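Side-chain contacts in FOG-3 protein (Caenorhabditis elegans, PDB 5TD6), which binds RNA and assembles into a multimer that specifies sperm fate in the germline, the chain here being its BTG/Tob domain: residues Met1-Arg6 against Pro109-Asp114; His96-Leu101 against Gly105-Ile110. The protein carries 2 engineered substitutions. All blocks are in the same frame, centred on the assembly; numbering follows the deposited sequence. Where two conformers were deposited one is given.

Overall arrangement
The two contacts share one sheet, strand 96-100 of contact 2 being neighbour to strand 111-112 of contact 1, but differ in kind. Contact 1, its centre about 8 Å from that of the chain, packs the first turn of helix 2-13 against strand 111-112, burying 143 Å², with a water bridging the two sides. Contact 2, its centre about 13 Å from that of the chain, is the hairpin of strands 96-100 and 107-109, where backbone hydrogen bonds and a salt bridge accompany 515 Å² of buried surface. Pro109 and Ile110 belong to both, and a probable hydrogen bond from Val97 N to Trp111 O (2.8 Å) couples them. Each is partly buried and also touches the second subunit.

Contact 1 (Met1-Arg6 against Pro109-Asp114); sequences MYTEVR and PIWIGD
Thr3 and Glu4 pack against the indole of Trp111, a helix-to-strand contact with no direct hydrogen bond that joins the N-terminal turn of helix 2-13 to strand 111-112 of the BTG/Tob domain. The Thr3 methyl, CG2, sits over one face of the six-membered ring, 3.7 Å from its centroid and 22° off the normal, a CH-pi contact. With chi1 at -58° the methyl swings out over the indole while OG1 stays beside the backbone N, hydrogen-bonded to Asp118. Gly113 N lies over the opposite face. Glu4 bends at chi2 (87°), laying CG 3.9 Å from Trp111 CZ3, while its carboxylate stands nearly perpendicular to the ring. Glu4 OE1 accepts Met1 N at 2.8 Å on its syn side, somewhat out of the carboxylate plane; Glu4 OE2 bonds to Gly95 N and reaches a water at 2.6 Å, itself 2.8 Å from Asp114 O. Shortened to alanine, this position would probably cost Met1 N, Gly95 N and the water their Glu4 carboxylate and open a gap beside Trp111 CZ3. Nearby, Val5 and Met1 pack on helix 22-41, Ile110 and Trp111 form a classic beta bulge opposite Val97 of strand 96-100, and Phe17 of the second subunit meets the Trp111 ring.

Contact 2 (His96-Leu101 against Gly105-Ile110); sequences HVFVRL and GIETPI
Glu107 reaches across the hairpin to touch His96, Phe98 and Arg100, all on strand 96-100. Its CG lies anti to the carbonyl carbon and the chain then runs extended, so the aliphatic part passes over the Phe98 ring, with Glu107 CB 3.5 Å from Phe98 CD2. The carboxylate carbon follows over the same ring, toward its rim, the two planes 29° apart. Beyond it the oxygens part: Glu107 OE2 accepts a nearly straight hydrogen bond from Arg100 NH2 (3.1 Å, 172° at the hydrogen), part of a salt bridge, using its anti side and lying in the guanidinium plane, whereas OE1 stands at the His96 ring edge, 3.1 Å from CE1. Phe98 holds CG between its backbone N and carbonyl carbon (chi1 60°), which sets CD1 over the centre of the His96 ring. His96 NE2 bonds to a water at 2.7 Å.

Ile110 CD1 meets Val99 CG2 at 3.8 Å and Val97 CG1 at 3.9 Å. The backbones pair antiparallel: Val99 and Thr108 exchange two hydrogen bonds, and Ile110 N donates to Val97 O.

Arg100 NH2 also bridges to Glu53, and Phe91 gives the guanidinium a cation-pi partner. Its largely buried positive charge is probably balanced by both carboxylates. Arg100 NE, buried, has no partner in the model. Glu107 thus divides its carboxylate between Arg100 and the His96 edge, so charge and aromatic packing together hold this face of the hairpin.

Contact 1 (Met1-Arg6 against Pro109-Asp114)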
ATOM      1  N   MET B   1       1.245  14.158   4.198  1.00 34.02           N
ATOM      2  CA  MET B   1      -0.189  14.252   3.930  0.54 36.22           C
ATOM      3  C   MET B   1      -0.650  13.267   2.858  1.00 32.00           C
ATOM      4  O   MET B   1      -1.527  12.438   3.073  1.00 35.36           O
ATOM      5  CB  MET B   1      -0.549  15.676   3.502  0.54 36.18           C
ATOM      6  CG  MET B   1      -1.952  15.808   2.978  0.54 45.09           C
ATOM      7  SD  MET B   1      -3.153  15.362   4.244  0.54 34.24           S
ATOM      8  CE  MET B   1      -4.586  15.407   3.280  0.54 45.91           C
ATOM      9  N   TYR B   2      -0.056  13.383   1.674  1.00 38.25           N
ATOM     10  CA  TYR B   2      -0.542  12.618   0.528  1.00 35.42           C
ATOM     11  C   TYR B   2      -0.215  11.136   0.658  1.00 37.10           C
ATOM     12  O   TYR B   2      -1.017  10.275   0.267  1.00 28.09           O
ATOM     13  CB  TYR B   2       0.029  13.211  -0.769  1.00 37.83           C
ATOM     14  CG  TYR B   2      -0.499  14.608  -0.982  1.00 39.39           C
ATOM     15  CD1 TYR B   2      -1.794  14.817  -1.435  1.00 40.47           C
ATOM     16  CD2 TYR B   2       0.275  15.719  -0.680  1.00 46.83           C
ATOM     17  CE1 TYR B   2      -2.295  16.099  -1.607  1.00 43.44           C
ATOM     18  CE2 TYR B   2      -0.216  16.999  -0.850  1.00 50.53           C
ATOM     19  CZ  TYR B   2      -1.501  17.179  -1.311  1.00 48.16           C
ATOM     20  OH  TYR B   2      -1.983  18.448  -1.479  1.00 53.39           O
ATOM     21  N   THR B   3       0.961  10.852   1.208  1.00 34.06           N
ATOM     22  CA  THR B   3       1.348   9.480   1.570  1.00 30.28           C
ATOM     23  C   THR B   3       0.266   8.830   2.440  1.00 33.30           C
ATOM     24  O   THR B   3      -0.218   7.731   2.138  1.00 31.43           O
ATOM     25  CB  THR B   3       2.676   9.467   2.344  1.00 30.46           C
ATOM     26  OG1 THR B   3       3.699  10.081   1.556  1.00 27.15           O
ATOM     27  CG2 THR B   3       3.105   8.041   2.741  1.00 30.75           C
ATOM     28  N   GLU B   4      -0.113   9.516   3.520  1.00 34.13           N
ATOM     29  CA  GLU B   4      -1.071   8.944   4.465  1.00 29.39           C
ATOM     30  C   GLU B   4      -2.434   8.726   3.810  1.00 26.56           C
ATOM     31  O   GLU B   4      -3.063   7.682   3.996  1.00 27.38           O
ATOM     32  CB  GLU B   4      -1.212   9.837   5.705  1.00 28.32           C
ATOM     33  CG  GLU B   4       0.015   9.880   6.599  1.00 25.41           C
ATOM     34  CD  GLU B   4       1.045  10.948   6.165  1.00 28.16           C
ATOM     35  OE1 GLU B   4       0.907  11.569   5.080  1.00 32.42           O
ATOM     36  OE2 GLU B   4       2.003  11.153   6.921  1.00 28.48           O
ATOM     37  N   VAL B   5      -2.885   9.704   3.033  1.00 28.78           N
ATOM     38  CA  VAL B   5      -4.154   9.581   2.317  1.00 29.60           C
ATOM     39  C   VAL B   5      -4.095   8.411   1.352  1.00 30.14           C
ATOM     40  O   VAL B   5      -5.032   7.648   1.236  1.00 30.20           O
ATOM     41  CB  VAL B   5      -4.504  10.862   1.517  1.00 28.03           C
ATOM     42  CG1 VAL B   5      -5.640  10.592   0.585  1.00 24.62           C
ATOM     43  CG2 VAL B   5      -4.842  12.028   2.462  1.00 32.61           C
ATOM     44  N   ARG B   6      -2.974   8.273   0.657  1.00 29.97           N
ATOM     45  CA  ARG B   6      -2.854   7.179  -0.293  1.00 31.15           C
ATOM     46  C   ARG B   6      -2.909   5.840   0.427  1.00 25.22           C
ATOM     47  O   ARG B   6      -3.537   4.902  -0.073  1.00 28.79           O
ATOM     48  CB  ARG B   6      -1.554   7.274  -1.102  1.00 31.05           C
ATOM     49  CG  ARG B   6      -1.407   6.140  -2.120  1.00 31.12           C
ATOM     50  CD  ARG B   6      -0.062   6.204  -2.842  1.00 34.71           C
ATOM     51  NE  ARG B   6       1.051   5.937  -1.937  1.00 36.26           N
ATOM     52  CZ  ARG B   6       2.005   6.818  -1.643  1.00 46.41           C
ATOM     53  NH1 ARG B   6       1.985   8.035  -2.177  1.00 44.52           N
ATOM     54  NH2 ARG B   6       2.983   6.484  -0.809  1.00 48.00           N
ATOM     55  N   PRO B 109      -1.782  -1.143  12.912  1.00 36.23           N
ATOM     56  CA  PRO B 109      -1.189  -0.182  11.984  1.00 29.20           C
ATOM     57  C   PRO B 109      -1.510  -0.504  10.549  1.00 32.54           C
ATOM     58  O   PRO B 109      -1.516  -1.666  10.150  1.00 34.40           O
ATOM     59  CB  PRO B 109       0.327  -0.308  12.250  1.00 33.91           C
ATOM     60  CG  PRO B 109       0.493  -1.673  12.840  1.00 42.30           C
ATOM     61  CD  PRO B 109      -0.772  -1.968  13.605  1.00 38.59           C
ATOM     62  N   ILE B 110      -1.811   0.541   9.787  1.00 26.21           N
ATOM     63  CA  ILE B 110      -1.962   0.440   8.350  1.00 22.37           C
ATOM     64  C   ILE B 110      -0.655   0.937   7.690  1.00 28.03           C
ATOM     65  O   ILE B 110      -0.119   0.310   6.775  1.00 32.47           O
ATOM     66  CB  ILE B 110      -3.145   1.274   7.832  1.00 25.76           C
ATOM     67  CG1 ILE B 110      -4.474   0.706   8.360  1.00 28.07           C
ATOM     68  CG2 ILE B 110      -3.088   1.312   6.296  1.00 26.97           C
ATOM     69  CD1 ILE B 110      -5.693   1.651   8.135  1.00 34.81           C
ATOM     70  N   TRP B 111      -0.154   2.064   8.174  1.00 25.88           N
ATOM     71  CA  TRP B 111       1.133   2.596   7.725  1.00 26.29           C
ATOM     72  C   TRP B 111       1.769   3.464   8.804  1.00 27.66           C
ATOM     73  O   TRP B 111       1.075   4.209   9.515  1.00 30.40           O
ATOM     74  CB  TRP B 111       0.971   3.398   6.426  1.00 23.52           C
ATOM     75  CG  TRP B 111       2.297   3.981   5.879  1.00 27.67           C
ATOM     76  CD1 TRP B 111       3.223   3.345   5.093  1.00 28.97           C
ATOM     77  CD2 TRP B 111       2.805   5.306   6.097  1.00 26.60           C
ATOM     78  NE1 TRP B 111       4.272   4.199   4.802  1.00 26.72           N
ATOM     79  CE2 TRP B 111       4.037   5.407   5.407  1.00 31.42           C
ATOM     80  CE3 TRP B 111       2.339   6.417   6.813  1.00 30.96           C
ATOM     81  CZ2 TRP B 111       4.802   6.572   5.413  1.00 31.01           C
ATOM     82  CZ3 TRP B 111       3.102   7.578   6.816  1.00 31.45           C
ATOM     83  CH2 TRP B 111       4.313   7.650   6.116  1.00 32.75           C
ATOM     84  N   ILE B 112       3.092   3.339   8.918  1.00 30.28           N
ATOM     85  CA  ILE B 112       3.928   4.117   9.825  1.00 27.66           C
ATOM     86  C   ILE B 112       5.147   4.579   9.052  1.00 36.38           C
ATOM     87  O   ILE B 112       5.795   3.787   8.358  1.00 27.41           O
ATOM     88  CB  ILE B 112       4.401   3.306  11.068  1.00 32.41           C
ATOM     89  CG1 ILE B 112       3.213   2.716  11.848  1.00 25.20           C
ATOM     90  CG2 ILE B 112       5.230   4.190  12.022  1.00 31.59           C
ATOM     91  CD1 ILE B 112       3.618   2.186  13.243  1.00 26.84           C
ATOM     92  N   GLY B 113       5.457   5.860   9.155  1.00 35.60           N
ATOM     93  CA  GLY B 113       6.610   6.389   8.452  1.00 38.18           C
ATOM     94  C   GLY B 113       6.917   7.820   8.835  1.00 39.28           C
ATOM     95  O   GLY B 113       6.366   8.361   9.802  1.00 34.29           O
ATOM     96  N   ASP B 114       7.807   8.420   8.054  1.00 31.98           N
ATOM     97  CA  ASP B 114       8.310   9.780   8.264  1.00 35.03           C
ATOM     98  C   ASP B 114       7.135  10.742   8.092  1.00 32.67           C
ATOM     99  O   ASP B 114       6.375  10.609   7.130  1.00 33.00           O
ATOM    100  CB  ASP B 114       9.450  10.039   7.247  1.00 31.46           C
ATOM    101  CG  ASP B 114      10.246  11.323   7.501  1.00 38.37           C
ATOM    102  OD1 ASP B 114       9.693  12.341   7.948  1.00 34.64           O
ATOM    103  OD2 ASP B 114      11.458  11.308   7.196  1.00 43.81           O
TER
HETATM  104  O   HOH W   1       4.196  11.428   5.629  1.00 34.71           O

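Contact 2 (His96-Leu101 against Gly105-Ile110)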
ATOM      1  N   HIS B  96       1.279   8.235  10.460  1.00 27.36           N
ATOM      2  CA  HIS B  96       0.565   7.157  11.147  1.00 36.08           C
ATOM      3  C   HIS B  96      -0.881   6.982  10.718  1.00 31.85           C
ATOM      4  O   HIS B  96      -1.748   7.800  11.032  1.00 38.26           O
ATOM      5  CB  HIS B  96       0.598   7.387  12.656  1.00 39.57           C
ATOM      6  CG  HIS B  96       0.254   6.170  13.458  1.00 35.51           C
ATOM      7  ND1 HIS B  96      -0.185   6.237  14.763  1.00 36.34           N
ATOM      8  CD2 HIS B  96       0.273   4.857  13.134  1.00 30.63           C
ATOM      9  CE1 HIS B  96      -0.394   5.014  15.218  1.00 36.94           C
ATOM     10  NE2 HIS B  96      -0.131   4.158  14.247  1.00 32.34           N
ATOM     11  N   VAL B  97      -1.123   5.901   9.992  1.00 26.34           N
ATOM     12  CA  VAL B  97      -2.463   5.528   9.580  1.00 24.66           C
ATOM     13  C   VAL B  97      -2.753   4.202  10.262  1.00 31.52           C
ATOM     14  O   VAL B  97      -1.888   3.307  10.311  1.00 27.45           O
ATOM     15  CB  VAL B  97      -2.571   5.397   8.053  1.00 30.99           C
ATOM     16  CG1 VAL B  97      -4.020   5.105   7.627  1.00 32.57           C
ATOM     17  CG2 VAL B  97      -2.070   6.660   7.394  1.00 29.69           C
ATOM     18  N   PHE B  98      -3.946   4.074  10.817  1.00 29.72           N
ATOM     19  CA  PHE B  98      -4.229   2.892  11.613  1.00 30.69           C
ATOM     20  C   PHE B  98      -5.716   2.706  11.849  1.00 36.45           C
ATOM     21  O   PHE B  98      -6.498   3.624  11.644  1.00 36.99           O
ATOM     22  CB  PHE B  98      -3.494   2.961  12.950  1.00 29.56           C
ATOM     23  CG  PHE B  98      -3.875   4.154  13.815  1.00 37.67           C
ATOM     24  CD1 PHE B  98      -3.230   5.373  13.672  1.00 40.45           C
ATOM     25  CD2 PHE B  98      -4.844   4.029  14.806  1.00 42.40           C
ATOM     26  CE1 PHE B  98      -3.569   6.456  14.481  1.00 43.45           C
ATOM     27  CE2 PHE B  98      -5.182   5.106  15.625  1.00 41.38           C
ATOM     28  CZ  PHE B  98      -4.550   6.313  15.467  1.00 41.45           C
ATOM     29  N   VAL B  99      -6.077   1.500  12.267  1.00 35.94           N
ATOM     30  CA  VAL B  99      -7.440   1.157  12.674  1.00 42.59           C
ATOM     31  C   VAL B  99      -7.515   1.147  14.195  1.00 44.39           C
ATOM     32  O   VAL B  99      -6.599   0.658  14.859  1.00 40.88           O
ATOM     33  CB  VAL B  99      -7.855  -0.231  12.136  1.00 43.19           C
ATOM     34  CG1 VAL B  99      -9.189  -0.694  12.739  1.00 45.21           C
ATOM     35  CG2 VAL B  99      -7.915  -0.211  10.613  1.00 42.72           C
ATOM     36  N   ARG B 100      -8.594   1.679  14.755  1.00 43.56           N
ATOM     37  CA  ARG B 100      -8.832   1.551  16.194  1.00 54.96           C
ATOM     38  C   ARG B 100     -10.320   1.389  16.447  1.00 59.31           C
ATOM     39  O   ARG B 100     -11.110   2.213  15.994  1.00 63.31           O
ATOM     40  CB  ARG B 100      -8.297   2.769  16.944  1.00 49.80           C
ATOM     41  CG  ARG B 100      -8.377   2.658  18.436  1.00 56.69           C
ATOM     42  CD  ARG B 100      -8.423   4.039  19.062  1.00 63.36           C
ATOM     43  NE  ARG B 100      -7.138   4.724  19.041  1.00 65.93           N
ATOM     44  CZ  ARG B 100      -7.007   6.043  19.153  1.00 62.44           C
ATOM     45  NH1 ARG B 100      -8.087   6.812  19.280  1.00 58.36           N
ATOM     46  NH2 ARG B 100      -5.802   6.594  19.130  1.00 56.42           N
ATOM     47  N   LEU B 101     -10.705   0.331  17.155  1.00 64.14           N
ATOM     48  CA  LEU B 101     -12.130   0.043  17.372  1.00 67.40           C
ATOM     49  C   LEU B 101     -12.744   0.880  18.500  1.00 75.49           C
ATOM     50  O   LEU B 101     -13.968   0.933  18.648  1.00 79.84           O
ATOM     51  CB  LEU B 101     -12.332  -1.446  17.664  1.00 65.25           C
ATOM     52  CG  LEU B 101     -11.953  -2.431  16.554  1.00 66.93           C
ATOM     53  CD1 LEU B 101     -11.547  -3.767  17.153  1.00 69.09           C
ATOM     54  CD2 LEU B 101     -13.100  -2.620  15.575  1.00 68.80           C
ATOM     55  N   GLY B 105      -8.865   1.195  22.697  1.00 90.56           N
ATOM     56  CA  GLY B 105      -8.495  -0.032  22.014  1.00 79.83           C
ATOM     57  C   GLY B 105      -7.154  -0.045  21.309  1.00 72.69           C
ATOM     58  O   GLY B 105      -6.479   0.974  21.162  1.00 66.26           O
ATOM     59  N   ILE B 106      -6.766  -1.231  20.867  1.00 72.28           N
ATOM     60  CA  ILE B 106      -5.509  -1.406  20.167  1.00 66.40           C
ATOM     61  C   ILE B 106      -5.561  -0.723  18.808  1.00 57.27           C
ATOM     62  O   ILE B 106      -6.569  -0.786  18.112  1.00 58.47           O
ATOM     63  CB  ILE B 106      -5.191  -2.891  19.973  1.00 73.96           C
ATOM     64  CG1 ILE B 106      -5.624  -3.692  21.203  1.00 84.83           C
ATOM     65  CG2 ILE B 106      -3.714  -3.088  19.645  1.00 75.16           C
ATOM     66  CD1 ILE B 106      -4.934  -3.285  22.501  1.00 88.30           C
ATOM     67  N   GLU B 107      -4.474  -0.052  18.454  1.00 52.81           N
ATOM     68  CA  GLU B 107      -4.300   0.476  17.109  1.00 56.28           C
ATOM     69  C   GLU B 107      -3.617  -0.562  16.217  1.00 59.59           C
ATOM     70  O   GLU B 107      -2.445  -0.875  16.419  1.00 68.64           O
ATOM     71  CB  GLU B 107      -3.449   1.752  17.124  1.00 54.48           C
ATOM     72  CG  GLU B 107      -3.887   2.844  18.081  1.00 57.83           C
ATOM     73  CD  GLU B 107      -2.836   3.943  18.193  1.00 64.78           C
ATOM     74  OE1 GLU B 107      -1.684   3.708  17.773  1.00 73.19           O
ATOM     75  OE2 GLU B 107      -3.152   5.038  18.691  1.00 59.62           O
ATOM     76  N   THR B 108      -4.320  -1.084  15.219  1.00 44.97           N
ATOM     77  CA  THR B 108      -3.662  -1.943  14.242  1.00 30.49           C
ATOM     78  C   THR B 108      -3.094  -1.057  13.141  1.00 32.74           C
ATOM     79  O   THR B 108      -3.825  -0.272  12.527  1.00 31.55           O
ATOM     80  CB  THR B 108      -4.630  -2.967  13.662  1.00 44.43           C
ATOM     81  OG1 THR B 108      -5.330  -3.592  14.741  1.00 49.14           O
ATOM     82  CG2 THR B 108      -3.879  -4.025  12.832  1.00 35.19           C
ATOM     83  N   PRO B 109      -1.782  -1.143  12.912  1.00 36.23           N
ATOM     84  CA  PRO B 109      -1.189  -0.182  11.984  1.00 29.20           C
ATOM     85  C   PRO B 109      -1.510  -0.504  10.549  1.00 32.54           C
ATOM     86  O   PRO B 109      -1.516  -1.666  10.150  1.00 34.40           O
ATOM     87  CB  PRO B 109       0.327  -0.308  12.250  1.00 33.91           C
ATOM     88  CG  PRO B 109       0.493  -1.673  12.840  1.00 42.30           C
ATOM     89  CD  PRO B 109      -0.772  -1.968  13.605  1.00 38.59           C
ATOM     90  N   ILE B 110      -1.811   0.541   9.787  1.00 26.21           N
ATOM     91  CA  ILE B 110      -1.962   0.440   8.350  1.00 22.37           C
ATOM     92  C   ILE B 110      -0.655   0.937   7.690  1.00 28.03           C
ATOM     93  O   ILE B 110      -0.119   0.310   6.775  1.00 32.47           O
ATOM     94  CB  ILE B 110      -3.145   1.274   7.832  1.00 25.76           C
ATOM     95  CG1 ILE B 110      -4.474   0.706   8.360  1.00 28.07           C
ATOM     96  CG2 ILE B 110      -3.088   1.312   6.296  1.00 26.97           C
ATOM     97  CD1 ILE B 110      -5.693   1.651   8.135  1.00 34.81           C
TER
HETATM   98  O   HOH W   2      -0.500   1.556  14.907  1.00 37.26           O